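PDB 6BFI: VIN1 from Oscarella pearsei, which probably binds actin filaments and may play a role in cell-cell adhesion, as a sponge member of the vinculin/alpha-catenin family. Local coordinates for residues 136-141 against 169-174; 189-194 against 243-248. All coordinates share one frame; numbering follows the deposited sequence.

Contact 1: residues 136-141 against 169-174; sequences KVCRSV and TSMMKV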
loop_
_atom_site.group_PDB
_atom_site.type_symbol
_atom_site.label_atom_id
_atom_site.label_comp_id
_atom_site.label_asym_id
_atom_site.label_seq_id
_atom_site.Cartn_x
_atom_site.Cartn_y
_atom_site.Cartn_z
ATOM N N LYS A 136 -3.925 -15.013 -25.256
ATOM C CA LYS A 136 -4.615 -15.105 -26.540
ATOM C C LYS A 136 -6.069 -14.655 -26.415
ATOM O O LYS A 136 -6.538 -13.806 -27.188
ATOM C CB LYS A 136 -4.521 -16.539 -27.066
ATOM C CG LYS A 136 -5.367 -16.855 -28.285
ATOM C CD LYS A 136 -5.174 -18.317 -28.677
ATOM C CE LYS A 136 -6.167 -18.765 -29.737
ATOM N NZ LYS A 136 -6.043 -20.227 -30.019
ATOM N N VAL A 137 -6.790 -15.192 -25.425
ATOM C CA VAL A 137 -8.182 -14.781 -25.217
ATOM C C VAL A 137 -8.269 -13.274 -24.985
ATOM O O VAL A 137 -9.045 -12.564 -25.648
ATOM C CB VAL A 137 -8.801 -15.565 -24.046
ATOM C CG1 VAL A 137 -10.129 -14.948 -23.639
ATOM C CG2 VAL A 137 -8.980 -17.029 -24.424
ATOM N N CYS A 138 -7.468 -12.763 -24.040
ATOM C CA CYS A 138 -7.502 -11.337 -23.721
ATOM C C CYS A 138 -7.221 -10.481 -24.951
ATOM O O CYS A 138 -7.830 -9.419 -25.133
ATOM C CB CYS A 138 -6.494 -11.022 -22.614
ATOM S SG CYS A 138 -6.773 -11.899 -21.059
ATOM N N ARG A 139 -6.294 -10.922 -25.802
ATOM C CA ARG A 139 -6.008 -10.193 -27.031
ATOM C C ARG A 139 -7.209 -10.198 -27.964
ATOM O O ARG A 139 -7.518 -9.174 -28.583
ATOM C CB ARG A 139 -4.788 -10.789 -27.736
ATOM C CG ARG A 139 -3.453 -10.502 -27.066
ATOM C CD ARG A 139 -3.181 -9.013 -26.948
ATOM N NE ARG A 139 -1.766 -8.746 -26.699
ATOM C CZ ARG A 139 -1.276 -7.566 -26.332
ATOM N NH1 ARG A 139 -2.087 -6.534 -26.155
ATOM N NH2 ARG A 139 0.027 -7.422 -26.138
ATOM N N SER A 140 -7.901 -11.335 -28.082
ATOM C CA SER A 140 -9.062 -11.389 -28.966
ATOM C C SER A 140 -10.140 -10.406 -28.518
ATOM O O SER A 140 -10.619 -9.585 -29.314
ATOM C CB SER A 140 -9.619 -12.813 -29.033
ATOM O OG SER A 140 -10.266 -13.176 -27.828
ATOM N N VAL A 141 -10.522 -10.458 -27.237
ATOM C CA VAL A 141 -11.588 -9.569 -26.775
ATOM C C VAL A 141 -11.140 -8.110 -26.840
ATOM O O VAL A 141 -11.913 -7.220 -27.229
ATOM C CB VAL A 141 -12.048 -9.975 -25.362
ATOM C CG1 VAL A 141 -10.869 -10.084 -24.423
ATOM C CG2 VAL A 141 -13.068 -8.988 -24.827
ATOM N N THR A 169 -16.972 -13.124 -20.957
ATOM C CA THR A 169 -17.144 -14.193 -19.978
ATOM C C THR A 169 -16.001 -15.200 -20.058
ATOM O O THR A 169 -15.480 -15.646 -19.026
ATOM C CB THR A 169 -18.494 -14.881 -20.185
ATOM O OG1 THR A 169 -19.550 -13.971 -19.847
ATOM C CG2 THR A 169 -18.610 -16.125 -19.317
ATOM N N SER A 170 -15.582 -15.552 -21.278
ATOM C CA SER A 170 -14.471 -16.482 -21.444
ATOM C C SER A 170 -13.175 -15.920 -20.874
ATOM O O SER A 170 -12.334 -16.680 -20.382
ATOM C CB SER A 170 -14.288 -16.828 -22.921
ATOM O OG SER A 170 -13.833 -15.702 -23.652
ATOM N N MET A 171 -12.989 -14.601 -20.936
ATOM C CA MET A 171 -11.798 -14.002 -20.341
ATOM C C MET A 171 -11.882 -14.013 -18.818
ATOM O O MET A 171 -10.917 -14.381 -18.133
ATOM C CB MET A 171 -11.611 -12.577 -20.862
ATOM C CG MET A 171 -10.377 -11.875 -20.315
ATOM S SD MET A 171 -10.216 -10.171 -20.887
ATOM C CE MET A 171 -11.635 -9.415 -20.100
ATOM N N MET A 172 -13.039 -13.626 -18.271
ATOM C CA MET A 172 -13.169 -13.500 -16.823
ATOM C C MET A 172 -13.107 -14.855 -16.128
ATOM O O MET A 172 -12.580 -14.957 -15.014
ATOM C CB MET A 172 -14.469 -12.784 -16.469
ATOM C CG MET A 172 -14.528 -11.344 -16.936
ATOM S SD MET A 172 -16.096 -10.567 -16.515
ATOM C CE MET A 172 -15.996 -9.060 -17.475
ATOM N N LYS A 173 -13.651 -15.906 -16.750
ATOM C CA LYS A 173 -13.563 -17.220 -16.120
ATOM C C LYS A 173 -12.122 -17.714 -16.080
ATOM O O LYS A 173 -11.719 -18.388 -15.122
ATOM C CB LYS A 173 -14.457 -18.227 -16.847
ATOM C CG LYS A 173 -13.984 -18.621 -18.237
ATOM C CD LYS A 173 -14.718 -19.859 -18.730
ATOM C CE LYS A 173 -14.057 -20.449 -19.964
ATOM N NZ LYS A 173 -14.494 -21.854 -20.190
ATOM N N VAL A 174 -11.327 -17.361 -17.090
ATOM C CA VAL A 174 -9.946 -17.815 -17.161
ATOM C C VAL A 174 -9.069 -17.042 -16.182
ATOM O O VAL A 174 -8.241 -17.632 -15.481
ATOM C CB VAL A 174 -9.440 -17.703 -18.611
ATOM C CG1 VAL A 174 -7.952 -17.477 -18.642
ATOM C CG2 VAL A 174 -9.799 -18.960 -19.389
#

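Contact 2: residues 189-194 against 243-248; sequences QMLKSE and EEIIRV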
loop_
_atom_site.group_PDB
_atom_site.type_symbol
_atom_site.label_atom_id
_atom_site.label_comp_id
_atom_site.label_asym_id
_atom_site.label_seq_id
_atom_site.Cartn_x
_atom_site.Cartn_y
_atom_site.Cartn_z
ATOM N N GLN A 189 -4.044 -9.480 -6.479
ATOM C CA GLN A 189 -4.845 -8.291 -6.211
ATOM C C GLN A 189 -4.968 -7.412 -7.450
ATOM O O GLN A 189 -6.035 -6.840 -7.706
ATOM C CB GLN A 189 -4.245 -7.502 -5.049
ATOM C CG GLN A 189 -5.127 -6.358 -4.588
ATOM C CD GLN A 189 -6.525 -6.822 -4.224
ATOM O OE1 GLN A 189 -6.702 -7.663 -3.343
ATOM N NE2 GLN A 189 -7.526 -6.281 -4.912
ATOM N N MET A 190 -3.891 -7.284 -8.229
ATOM C CA MET A 190 -3.975 -6.521 -9.470
ATOM C C MET A 190 -4.944 -7.177 -10.449
ATOM O O MET A 190 -5.783 -6.497 -11.058
ATOM C CB MET A 190 -2.588 -6.372 -10.095
ATOM C CG MET A 190 -1.572 -5.701 -9.176
ATOM S SD MET A 190 0.068 -5.501 -9.907
ATOM C CE MET A 190 -0.201 -4.061 -10.936
ATOM N N LEU A 191 -4.859 -8.503 -10.596
ATOM C CA LEU A 191 -5.788 -9.205 -11.477
ATOM C C LEU A 191 -7.232 -8.987 -11.036
ATOM O O LEU A 191 -8.093 -8.640 -11.852
ATOM C CB LEU A 191 -5.448 -10.696 -11.519
ATOM C CG LEU A 191 -4.123 -11.033 -12.207
ATOM C CD1 LEU A 191 -3.795 -12.513 -12.090
ATOM C CD2 LEU A 191 -4.162 -10.604 -13.668
ATOM N N LYS A 192 -7.511 -9.171 -9.742
ATOM C CA LYS A 192 -8.872 -8.979 -9.247
ATOM C C LYS A 192 -9.356 -7.552 -9.479
ATOM O O LYS A 192 -10.517 -7.334 -9.851
ATOM C CB LYS A 192 -8.948 -9.333 -7.761
ATOM C CG LYS A 192 -8.794 -10.816 -7.464
ATOM C CD LYS A 192 -8.947 -11.106 -5.978
ATOM C CE LYS A 192 -7.858 -10.425 -5.164
ATOM N NZ LYS A 192 -7.986 -10.712 -3.704
ATOM N N SER A 193 -8.478 -6.567 -9.275
ATOM C CA SER A 193 -8.880 -5.173 -9.441
ATOM C C SER A 193 -9.229 -4.867 -10.894
ATOM O O SER A 193 -10.258 -4.238 -11.179
ATOM C CB SER A 193 -7.772 -4.243 -8.943
ATOM O OG SER A 193 -6.566 -4.466 -9.649
ATOM N N GLU A 194 -8.384 -5.303 -11.835
ATOM C CA GLU A 194 -8.690 -5.055 -13.243
ATOM C C GLU A 194 -9.934 -5.820 -13.681
ATOM O O GLU A 194 -10.712 -5.328 -14.509
ATOM C CB GLU A 194 -7.493 -5.418 -14.119
ATOM C CG GLU A 194 -6.172 -4.808 -13.670
ATOM C CD GLU A 194 -6.206 -3.290 -13.584
ATOM O OE1 GLU A 194 -6.939 -2.656 -14.374
ATOM O OE2 GLU A 194 -5.494 -2.731 -12.723
ATOM N N GLU A 243 -4.925 -4.561 -21.026
ATOM C CA GLU A 243 -3.471 -4.524 -21.171
ATOM C C GLU A 243 -2.783 -4.896 -19.864
ATOM O O GLU A 243 -1.845 -5.702 -19.848
ATOM C CB GLU A 243 -3.016 -3.137 -21.629
ATOM C CG GLU A 243 -3.084 -2.908 -23.124
ATOM C CD GLU A 243 -2.043 -3.705 -23.883
ATOM O OE1 GLU A 243 -0.855 -3.649 -23.500
ATOM O OE2 GLU A 243 -2.413 -4.388 -24.862
ATOM N N GLU A 244 -3.246 -4.319 -18.753
ATOM C CA GLU A 244 -2.624 -4.607 -17.465
ATOM C C GLU A 244 -2.852 -6.055 -17.055
ATOM O O GLU A 244 -1.951 -6.694 -16.500
ATOM C CB GLU A 244 -3.151 -3.649 -16.395
ATOM C CG GLU A 244 -2.416 -3.732 -15.063
ATOM C CD GLU A 244 -0.997 -3.194 -15.133
ATOM O OE1 GLU A 244 -0.627 -2.598 -16.166
ATOM O OE2 GLU A 244 -0.248 -3.366 -14.149
ATOM N N ILE A 245 -4.047 -6.591 -17.319
ATOM C CA ILE A 245 -4.289 -8.011 -17.070
ATOM C C ILE A 245 -3.284 -8.859 -17.836
ATOM O O ILE A 245 -2.722 -9.820 -17.298
ATOM C CB ILE A 245 -5.737 -8.389 -17.433
ATOM C CG1 ILE A 245 -6.690 -8.014 -16.302
ATOM C CG2 ILE A 245 -5.849 -9.876 -17.728
ATOM C CD1 ILE A 245 -8.143 -8.306 -16.606
ATOM N N ILE A 246 -3.034 -8.512 -19.100
ATOM C CA ILE A 246 -2.081 -9.272 -19.905
ATOM C C ILE A 246 -0.680 -9.159 -19.320
ATOM O O ILE A 246 0.080 -10.135 -19.302
ATOM C CB ILE A 246 -2.129 -8.805 -21.372
ATOM C CG1 ILE A 246 -3.486 -9.142 -21.989
ATOM C CG2 ILE A 246 -1.007 -9.443 -22.183
ATOM C CD1 ILE A 246 -3.674 -8.607 -23.395
ATOM N N ARG A 247 -0.319 -7.974 -18.822
ATOM C CA ARG A 247 1.022 -7.780 -18.278
ATOM C C ARG A 247 1.220 -8.581 -16.996
ATOM O O ARG A 247 2.246 -9.247 -16.819
ATOM C CB ARG A 247 1.280 -6.294 -18.028
ATOM C CG ARG A 247 2.730 -5.980 -17.702
ATOM C CD ARG A 247 2.905 -4.544 -17.238
ATOM N NE ARG A 247 2.275 -4.313 -15.942
ATOM C CZ ARG A 247 2.874 -4.521 -14.772
ATOM N NH1 ARG A 247 4.123 -4.968 -14.733
ATOM N NH2 ARG A 247 2.223 -4.284 -13.640
ATOM N N VAL A 248 0.245 -8.525 -16.086
ATOM C CA VAL A 248 0.357 -9.248 -14.823
ATOM C C VAL A 248 0.287 -10.751 -15.053
ATOM O O VAL A 248 0.943 -11.526 -14.345
ATOM C CB VAL A 248 -0.731 -8.769 -13.845
ATOM C CG1 VAL A 248 -0.628 -9.511 -12.521
ATOM C CG2 VAL A 248 -0.619 -7.268 -13.626
#

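Contact 1: residues 136-141 against 169-174
Cys-138 and Met-171 bring the backbones nearest, their CA atoms 6.1 Å apart, where two helical segments run nearly antiparallel at 149° with their axes 9.3 Å from each other at closest approach. Met-171 carries most of the contact. Its CG lies anti to the backbone N (chi1 -179°), which puts it on the side of segment 136-141, and successive parts of the side chain meet different partners. At the root, Val-137 places CG1 3.8 Å from CA of Met-171, with CB almost as near. Halfway along, the thiol of Cys-138 takes over, SG reaching CG of Met-171 at 3.7 Å. The thioether comes last: CG1 of Val-141 stands 3.6 Å from SD of Met-171, the two side chains crossing at about a right angle.

The pair joins helix 102-145 to helix 154-178, consecutive in sequence and packed as an antiparallel hairpin. Helices 185-215 and 224-249 pack against this hairpin, consistent with the antiparallel helical bundles from which vinculin-family proteins are built. Val-141 is enclosed further by Met-168 and Leu-164, about one and two turns before Met-171 on helix 154-178.

Polar groups border this apolar row without bonding across it. Val-137 CG1 also touches OG of Ser-170 at 3.8 Å, but that hydroxyl is hydrogen-bonded within its own helix, to the carbonyl of Gly-167. On the other helix Ser-140 OG donates to Val-137 O over 2.6 Å, in the carbonyl plane and on a lone pair, and this oxygen accepts the backbone N-H of Val-141 as well.

Contact 2: residues 189-194 against 243-248
Leu-191 and Val-248 lie side by side, pointing opposite ways, with CG of the leucine 3.8 Å from CG1 of the valine, on the buried side of two nearly antiparallel helices (159°, axes 9.5 Å apart). CD2 of Leu-191 leans on the same valine and reaches the carbonyl oxygen of Ile-245 at 4.0 Å.

Met-190 works the more open flank. Its CB touches CG2 of Val-248, and a bend at the last torsion (chi3 79°) turns the methyl toward an ion pair on the facing helix. There CE sits 3.3 Å from OE2 of Glu-244 and comes to the guanidinium of Arg-247 at its edge, near the plane. Arg-247 NH2 gives Glu-244 OE2 a nearly straight bond (2.7 Å, 165°) on the syn side, somewhat out of the carboxylate plane though in that of the guanidinium, and NE adds weaker ones.

Glu-194 uses its aliphatic part: CB presses on CG1 of Ile-245 at 3.5 Å, while its OE2 lies over CG of Glu-244. The two carboxylates stay apart, OE2 to OE2 5.5 Å, where the salt bridge to Arg-247 probably eases their repulsion. An alanine in place of Glu-244, which removes OE2 from beside the Met-190 methyl and CG from beside the Glu-194 carboxylate, would probably leave the guanidinium of Arg-247 without its mate and free to turn.

The contact pairs helix 185-215 with helix 224-249; Ile-245 reaches on to Cys-138 of helix 102-145, and Leu-191 rests against His-179 and Leu-182 in the loop that follows helix 154-178.

The two contacts hold different helix pairs that pack together, each pair consecutive in sequence and antiparallel, with centres 12 Å apart. Contact 1 is the more buried, an interface of sulphur and methyl groups, whereas contact 2 spreads over a larger area from a hydrophobic side to a charged, partly exposed flank. Helices 102-145 and 224-249 connect them. Cys-138 and Ile-245 serve both interfaces, while Arg-139, Glu-243 and Ile-246 face the join between segments 136-141 and 243-248. There Arg-139 packs on Ile-246, and its guanidinium forms a salt bridge with Glu-243.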